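Local coordinates for protein DnaJ homolog subfamily C member 10 (Mus musculus, PDB 3APQ) that reduces disulfide bonds in the endoplasmic reticulum, serving both the correct folding of proteins and the degradation of misfolded ones, at residues 138-143 and 190-194. Residue numbers count along the deposited sequence, not the author numbering.
Sequences EFAKEV and KESLV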
loop_
_atom_site.group_PDB
_atom_site.type_symbol
_atom_site.label_atom_id
_atom_site.label_comp_id
_atom_site.label_asym_id
_atom_site.label_seq_id
_atom_site.Cartn_x
_atom_site.Cartn_y
_atom_site.Cartn_z
ATOM N N GLU A 138 9.642 9.409 9.485
ATOM C CA GLU A 138 10.800 10.206 9.919
ATOM C C GLU A 138 12.098 9.421 9.660
ATOM O O GLU A 138 13.115 9.980 9.184
ATOM C CB GLU A 138 10.676 10.596 11.420
ATOM C CG GLU A 138 11.924 11.374 11.942
ATOM C CD GLU A 138 11.897 11.681 13.466
ATOM O OE1 GLU A 138 11.338 10.859 14.255
ATOM O OE2 GLU A 138 12.478 12.728 13.851
ATOM N N PHE A 139 12.046 8.122 9.949
ATOM C CA PHE A 139 13.191 7.243 9.705
ATOM C C PHE A 139 13.531 7.216 8.200
ATOM O O PHE A 139 14.715 7.326 7.801
ATOM C CB PHE A 139 12.830 5.843 10.240
ATOM C CG PHE A 139 13.608 4.731 9.624
ATOM C CD1 PHE A 139 14.956 4.584 9.889
ATOM C CD2 PHE A 139 12.993 3.824 8.785
ATOM C CE1 PHE A 139 15.676 3.534 9.316
ATOM C CE2 PHE A 139 13.708 2.807 8.191
ATOM C CZ PHE A 139 15.070 2.666 8.471
ATOM N N ALA A 140 12.498 7.041 7.363
ATOM C CA ALA A 140 12.715 6.963 5.909
ATOM C C ALA A 140 13.376 8.234 5.362
ATOM O O ALA A 140 14.241 8.172 4.474
ATOM C CB ALA A 140 11.373 6.636 5.122
ATOM N N LYS A 141 13.048 9.385 5.928
ATOM C CA LYS A 141 13.739 10.612 5.526
ATOM C C LYS A 141 15.178 10.609 5.952
ATOM O O LYS A 141 16.051 11.081 5.217
ATOM C CB LYS A 141 13.087 11.820 6.153
ATOM C CG LYS A 141 11.664 12.008 5.667
ATOM C CD LYS A 141 10.989 12.778 6.703
ATOM C CE LYS A 141 10.575 14.067 6.180
ATOM N NZ LYS A 141 9.174 13.782 5.890
ATOM N N GLU A 142 15.421 10.093 7.147
ATOM C CA GLU A 142 16.788 10.165 7.691
ATOM C C GLU A 142 17.776 9.313 6.908
ATOM O O GLU A 142 18.905 9.743 6.638
ATOM C CB GLU A 142 16.782 9.778 9.177
ATOM C CG GLU A 142 18.147 9.715 9.758
ATOM C CD GLU A 142 18.195 10.131 11.218
ATOM O OE1 GLU A 142 17.154 10.574 11.780
ATOM O OE2 GLU A 142 19.277 9.971 11.808
ATOM N N VAL A 143 17.338 8.123 6.504
ATOM C CA VAL A 143 18.166 7.196 5.754
ATOM C C VAL A 143 17.913 7.223 4.251
ATOM O O VAL A 143 18.334 6.310 3.527
ATOM C CB VAL A 143 17.995 5.716 6.270
ATOM C CG1 VAL A 143 18.456 5.568 7.725
ATOM C CG2 VAL A 143 16.568 5.201 6.073
ATOM N N LYS A 190 12.842 5.995 16.383
ATOM C CA LYS A 190 13.559 6.352 15.164
ATOM C C LYS A 190 15.063 6.000 15.256
ATOM O O LYS A 190 15.629 5.455 14.308
ATOM C CB LYS A 190 13.399 7.828 14.797
ATOM C CG LYS A 190 14.227 8.182 13.542
ATOM C CD LYS A 190 14.403 9.668 13.373
ATOM C CE LYS A 190 14.874 10.328 14.673
ATOM N NZ LYS A 190 16.336 10.053 14.955
ATOM N N GLU A 191 15.675 6.242 16.419
ATOM C CA GLU A 191 17.124 5.964 16.544
ATOM C C GLU A 191 17.412 4.449 16.464
ATOM O O GLU A 191 18.387 4.025 15.821
ATOM C CB GLU A 191 17.754 6.684 17.745
ATOM C CG GLU A 191 17.338 8.179 17.805
ATOM C CD GLU A 191 16.031 8.479 18.657
ATOM O OE1 GLU A 191 14.883 7.863 18.531
ATOM O OE2 GLU A 191 16.184 9.407 19.492
ATOM N N SER A 192 16.530 3.638 17.042
ATOM C CA SER A 192 16.653 2.175 16.934
ATOM C C SER A 192 16.540 1.667 15.496
ATOM O O SER A 192 17.283 0.785 15.087
ATOM C CB SER A 192 15.597 1.472 17.797
ATOM O OG SER A 192 15.529 0.069 17.523
ATOM N N LEU A 193 15.578 2.207 14.742
ATOM C CA LEU A 193 15.396 1.836 13.318
ATOM C C LEU A 193 16.629 2.215 12.519
ATOM O O LEU A 193 17.166 1.392 11.760
ATOM C CB LEU A 193 14.134 2.505 12.759
ATOM C CG LEU A 193 12.826 1.943 13.348
ATOM C CD1 LEU A 193 11.611 2.880 13.010
ATOM C CD2 LEU A 193 12.484 0.541 12.783
ATOM N N VAL A 194 17.125 3.429 12.750
ATOM C CA VAL A 194 18.337 3.925 12.060
ATOM C C VAL A 194 19.550 3.032 12.357
ATOM O O VAL A 194 20.200 2.582 11.424
ATOM C CB VAL A 194 18.657 5.351 12.402
ATOM C CG1 VAL A 194 20.034 5.742 11.825
ATOM C CG2 VAL A 194 17.550 6.317 11.848
#
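Phe139 brings its ring against Leu193 and Val194 of the helix segment 190-194: its CA-to-CB bond points sideways, but chi1 near 157° swings the ring into the gap between the helices. Leu193 lies over one face, its CB 3.9 Å from the Phe139 ring centroid and 22° off the normal, a CH-pi contact. At the ring edge sits Val194, whose CG2 comes within 3.7 Å of Phe139 CD1; the t rotamer of Val194 directs this methyl group toward the end of the other helix, just past which Val143 CG1 lies 4.3 Å from Val194 CG2. Val143 has already left helical geometry, yet Val143 N still hydrogen-bonds to Phe139 O (3.0 Å).

The axes of the helical pieces 138-142 and 190-194 cross at -44° and come within 9.6 Å. They belong to the first thioredoxin domain of ERdj5: helix 127-142 carries the redox-active Cys126–Cys129 disulfide at its N-terminal end, and helix 190-202 is the C-terminal helix of the fold, packed on the same side of the sheet. Beneath them, Phe139 and Val143 also touch Ile149 of strand 148-153, while Leu193 packs on Thr135 and Trp136.

Toward solvent, Lys190 closes the interface. The t values of chi1 and chi2 run its chain past Phe139, with Lys190 CG 4.1 Å from Phe139 CA, and set Lys190 CD between two glutamates, 3.2 Å from Glu138 CD and 3.3 Å from Glu142 OE1. The p values of chi3 and chi4 then turn the end of the chain so that Lys190 NZ forms a salt bridge with Glu142 OE1 at 3.3 Å, its hydrogen bond being weak.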